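Local coordinates for probable thioesterase (Thermus thermophilus, PDB 1Z54) that probably hydrolyses the thioester bond of fatty acyl-coenzyme A or related acyl-CoA compounds, at the interface of chains A and B and the interface of chains A and C. Coordinates in Å, arbitrary orientation; residue numbers count along the deposited sequence, not the author numbering. Chains: chain A/B/C, probable thioesterase.

Contact 1: the interface of chains A and B. Residues chain A 60-63; chain B 57-59.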
loop_
_atom_site.group_PDB
_atom_site.type_symbol
_atom_site.label_atom_id
_atom_site.label_comp_id
_atom_site.label_asym_id
_atom_site.label_seq_id
_atom_site.Cartn_x
_atom_site.Cartn_y
_atom_site.Cartn_z
ATOM N N GLY A 60 17.505 2.135 -5.043
ATOM C CA GLY A 60 18.410 2.577 -4.004
ATOM C C GLY A 60 17.871 3.850 -3.394
ATOM O O GLY A 60 17.532 4.788 -4.112
ATOM N N LEU A 61 17.781 3.885 -2.070
ATOM C CA LEU A 61 17.275 5.061 -1.386
ATOM C C LEU A 61 18.027 5.366 -0.108
ATOM O O LEU A 61 18.310 4.472 0.691
ATOM C CB LEU A 61 15.783 4.897 -1.063
ATOM C CG LEU A 61 14.783 5.410 -2.103
ATOM C CD1 LEU A 61 13.462 4.684 -1.944
ATOM C CD2 LEU A 61 14.596 6.922 -1.946
ATOM N N THR A 62 18.349 6.642 0.072
ATOM C CA THR A 62 19.034 7.094 1.275
ATOM C C THR A 62 18.116 8.125 1.906
ATOM O O THR A 62 17.795 9.146 1.297
ATOM C CB THR A 62 20.403 7.723 0.952
ATOM O OG1 THR A 62 21.243 6.730 0.354
ATOM C CG2 THR A 62 21.071 8.254 2.224
ATOM N N PHE A 63 17.680 7.827 3.123
ATOM C CA PHE A 63 16.765 8.685 3.860
ATOM C C PHE A 63 17.554 9.608 4.782
ATOM O O PHE A 63 18.233 9.145 5.699
ATOM C CB PHE A 63 15.797 7.805 4.659
ATOM C CG PHE A 63 15.107 6.752 3.824
ATOM C CD1 PHE A 63 13.939 7.049 3.126
ATOM C CD2 PHE A 63 15.640 5.462 3.722
ATOM C CE1 PHE A 63 13.303 6.079 2.335
ATOM C CE2 PHE A 63 15.014 4.484 2.934
ATOM C CZ PHE A 63 13.843 4.795 2.240
ATOM N N VAL B 57 17.726 4.082 7.333
ATOM C CA VAL B 57 18.451 5.238 6.795
ATOM C C VAL B 57 18.855 4.993 5.340
ATOM O O VAL B 57 19.148 5.930 4.600
ATOM C CB VAL B 57 19.715 5.558 7.626
ATOM C CG1 VAL B 57 19.314 5.907 9.050
ATOM C CG2 VAL B 57 20.673 4.366 7.621
ATOM N N GLU B 58 18.881 3.729 4.934
ATOM C CA GLU B 58 19.206 3.391 3.552
ATOM C C GLU B 58 18.632 2.037 3.175
ATOM O O GLU B 58 18.564 1.119 3.996
ATOM C CB GLU B 58 20.722 3.386 3.311
ATOM C CG GLU B 58 21.089 3.164 1.841
ATOM C CD GLU B 58 22.585 3.131 1.590
ATOM O OE1 GLU B 58 22.986 3.020 0.415
ATOM O OE2 GLU B 58 23.358 3.206 2.564
ATOM N N LEU B 59 18.222 1.926 1.915
ATOM C CA LEU B 59 17.643 0.704 1.380
ATOM C C LEU B 59 18.211 0.405 0.001
ATOM O O LEU B 59 18.446 1.314 -0.796
ATOM C CB LEU B 59 16.123 0.852 1.269
ATOM C CG LEU B 59 15.440 -0.129 0.314
ATOM C CD1 LEU B 59 15.561 -1.541 0.864
ATOM C CD2 LEU B 59 13.983 0.249 0.134
#
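A:Leu61 and B:Leu59 pair through their backbones, joining strand 58-63 of chain A to strand 56-63 of chain B in antiparallel order. Two hydrogen bonds bind this pair: A:Leu61 N donates to B:Leu59 O at 2.9 Å, and B:Leu59 N returns a bond to A:Leu61 O at 2.8 Å. A further backbone bond, A:Phe63 N to B:Val57 O (2.8 Å), extends the ladder, but its donor stands 44° out of the carbonyl plane. The psi of B:Val57, -20° and so far from extended, probably accounts for the tilt, while A:Thr62 and B:Glu58 still bridge between the two bonded pairs.

A:Phe63 meets the partner with its ring edge. With CG placed beside its own backbone N (chi1 -52°), the ring reaches toward the partner strand and turns its edge to the peptide linking B:Val57 and B:Glu58. Ring atom CD2 lies 3.6 Å from B:Val57 C, whereas CE2 makes an apolar contact with CB of B:Leu59 at 4.1 Å. The side chains of A:Phe63 and B:Leu59 thus run side by side, pointing the same way, and flank the seam.

Packing beside A:Thr62 involves an acidic side chain used through its carbons. B:Glu58 is fully extended, its CG lying anti to the backbone N, and this methylene passes 3.3 Å from A:Leu61 O. It then crosses the threonine at a slant, with CG 3.9 Å from the hydroxyl oxygen OG1. The carboxylate lies farther along and makes no hydrogen bond to that hydroxyl.

This is a worked case of assembly by edge-strand addition. The two-fold relation repeats the ladder with the chains exchanged, centred near A:Gly60 and its counterpart, as the pairing implies. Such pairing makes one sheet continuous through two subunits, the dimer expected for hot-dog thioesterases, in which active sites typically lie at the subunit boundary.

Contact 2: the interface of chains A and C. Residues chain A 7, 10, 13, 27-28, 30; chain C 10, 12-13.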
loop_
_atom_site.group_PDB
_atom_site.type_symbol
_atom_site.label_atom_id
_atom_site.label_comp_id
_atom_site.label_asym_id
_atom_site.label_seq_id
_atom_site.Cartn_x
_atom_site.Cartn_y
_atom_site.Cartn_z
ATOM N N ILE A 7 4.253 16.231 -4.529
ATOM C CA ILE A 7 3.428 15.160 -3.983
ATOM C C ILE A 7 2.958 15.485 -2.574
ATOM O O ILE A 7 3.768 15.667 -1.664
ATOM C CB ILE A 7 4.208 13.818 -3.959
ATOM C CG1 ILE A 7 4.508 13.362 -5.389
ATOM C CG2 ILE A 7 3.408 12.752 -3.227
ATOM C CD1 ILE A 7 5.294 12.055 -5.474
ATOM N N ARG A 10 0.041 11.541 1.919
ATOM C CA ARG A 10 -1.257 11.002 2.288
ATOM C C ARG A 10 -1.165 10.349 3.673
ATOM O O ARG A 10 -0.152 9.740 4.024
ATOM C CB ARG A 10 -1.729 10.011 1.215
ATOM C CG ARG A 10 -2.663 10.675 0.191
ATOM C CD ARG A 10 -2.249 10.528 -1.279
ATOM N NE ARG A 10 -2.348 9.164 -1.771
ATOM C CZ ARG A 10 -2.623 8.833 -3.032
ATOM N NH1 ARG A 10 -2.683 7.555 -3.381
ATOM N NH2 ARG A 10 -2.861 9.768 -3.940
ATOM N N GLU A 13 0.026 6.875 4.186
ATOM C CA GLU A 13 1.447 6.626 3.972
ATOM C C GLU A 13 2.343 6.817 5.209
ATOM O O GLU A 13 3.522 6.485 5.179
ATOM C CB GLU A 13 1.928 7.497 2.796
ATOM C CG GLU A 13 0.992 7.380 1.582
ATOM C CD GLU A 13 1.324 8.334 0.445
ATOM O OE1 GLU A 13 1.621 9.511 0.717
ATOM O OE2 GLU A 13 1.262 7.908 -0.728
ATOM N N VAL A 27 7.303 4.559 -4.262
ATOM C CA VAL A 27 6.081 4.924 -4.967
ATOM C C VAL A 27 6.182 6.394 -5.401
ATOM O O VAL A 27 5.780 6.749 -6.513
ATOM C CB VAL A 27 4.834 4.703 -4.076
ATOM C CG1 VAL A 27 3.601 5.293 -4.734
ATOM C CG2 VAL A 27 4.622 3.198 -3.855
ATOM N N TYR A 28 6.721 7.237 -4.522
ATOM C CA TYR A 28 6.908 8.655 -4.835
ATOM C C TYR A 28 7.875 8.762 -6.012
ATOM O O TYR A 28 7.679 9.575 -6.911
ATOM C CB TYR A 28 7.504 9.402 -3.643
ATOM C CG TYR A 28 6.585 9.613 -2.461
ATOM C CD1 TYR A 28 7.073 10.201 -1.290
ATOM C CD2 TYR A 28 5.237 9.255 -2.503
ATOM C CE1 TYR A 28 6.253 10.426 -0.197
ATOM C CE2 TYR A 28 4.401 9.481 -1.404
ATOM C CZ TYR A 28 4.922 10.073 -0.253
ATOM O OH TYR A 28 4.126 10.356 0.847
ATOM N N GLU A 30 8.330 6.547 -8.336
ATOM C CA GLU A 30 7.614 6.071 -9.510
ATOM C C GLU A 30 6.706 7.170 -10.059
ATOM O O GLU A 30 6.653 7.393 -11.263
ATOM C CB GLU A 30 6.790 4.824 -9.159
ATOM C CG GLU A 30 5.914 4.289 -10.306
ATOM C CD GLU A 30 5.127 3.037 -9.908
ATOM O OE1 GLU A 30 5.495 1.921 -10.341
ATOM O OE2 GLU A 30 4.146 3.173 -9.145
ATOM N N ARG C 10 -1.794 6.078 -9.744
ATOM C CA ARG C 10 -0.395 5.675 -9.710
ATOM C C ARG C 10 -0.245 4.249 -10.216
ATOM O O ARG C 10 -1.129 3.412 -10.017
ATOM C CB ARG C 10 0.169 5.783 -8.285
ATOM C CG ARG C 10 0.245 7.211 -7.770
ATOM C CD ARG C 10 0.677 7.282 -6.313
ATOM N NE ARG C 10 0.772 8.667 -5.853
ATOM C CZ ARG C 10 1.011 9.033 -4.594
ATOM N NH1 ARG C 10 1.181 8.120 -3.642
ATOM N NH2 ARG C 10 1.095 10.321 -4.288
ATOM N N ALA C 12 1.597 2.032 -9.097
ATOM C CA ALA C 12 1.608 1.171 -7.927
ATOM C C ALA C 12 0.210 0.823 -7.424
ATOM O O ALA C 12 0.045 -0.136 -6.678
ATOM C CB ALA C 12 2.414 1.825 -6.799
ATOM N N GLU C 13 -0.798 1.591 -7.826
ATOM C CA GLU C 13 -2.159 1.322 -7.370
ATOM C C GLU C 13 -2.982 0.376 -8.262
ATOM O O GLU C 13 -4.065 -0.064 -7.864
ATOM C CB GLU C 13 -2.897 2.647 -7.167
ATOM C CG GLU C 13 -2.151 3.599 -6.231
ATOM C CD GLU C 13 -2.770 4.981 -6.153
ATOM O OE1 GLU C 13 -3.289 5.469 -7.179
ATOM O OE2 GLU C 13 -2.722 5.588 -5.064
HETATM O O HOH W 1 0.852 10.846 -1.619
#
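A:Val27, on helix 24-39, crosses the aliphatic stem of C:Arg10 at about a right angle, with its CG1 3.9 Å from CD of the arginine. Its other methyl, CG2, packs on CB of C:Ala12. In this hot-dog thioesterase of the 4-hydroxybenzoyl-CoA family, the contact joins the loop and 3-10 helix that follow strand 3-8 to helix 24-39 of the neighbour.

Beyond the valine, C:Arg10 stretches from CG to NE and slides past A:Arg10 in the opposite direction. Their guanidinium groups stack with planes 3° apart and CZ atoms 4.0 Å from each other. The bend of A:Arg10 at chi2 and chi3 (chi3 68°) brings its head into this stack.

Glutamates bind both heads from the edges, each chain contributing one. C:Arg10 NH1 meets A:Glu13 OE2 at 2.9 Å, and A:Arg10 NH1 meets C:Glu13 OE2 at 2.6 Å; both are salt bridges with nearly coplanar flat groups. These opposed carboxylates would probably offset the charge of the paired arginines. The second oxygen, A:Glu13 OE1, accepts from A:Arg10 N (2.8 Å) and from the phenol A:Tyr28 OH (2.6 Å) on opposite faces, which should hold the carboxylate's rotation. Water 1 connects the same oxygen to C:Arg10 NH2.

At the rim, C:Ala12 N donates to A:Glu30 OE2 at 2.8 Å, with a markedly bent angle of 119° at the hydrogen.

The centres of contact 1 and contact 2 lie about 17 Å apart, and they have no residue in common. Chain A uses strand 58-63 for the first, but helix 24-39, the end of strand 3-8, the loop residue A:Arg10 and 3-10 helix 11-13 for the second. One subunit can therefore engage two neighbours at once through separate surfaces: a sheet edge with mainly backbone recognition, and a helix-and-loop surface with mainly charged side chains. Each interface is two-fold symmetric, so the four copies in the deposited assembly are consistent with a dimer of dimers, although the structure alone does not show this state in solution.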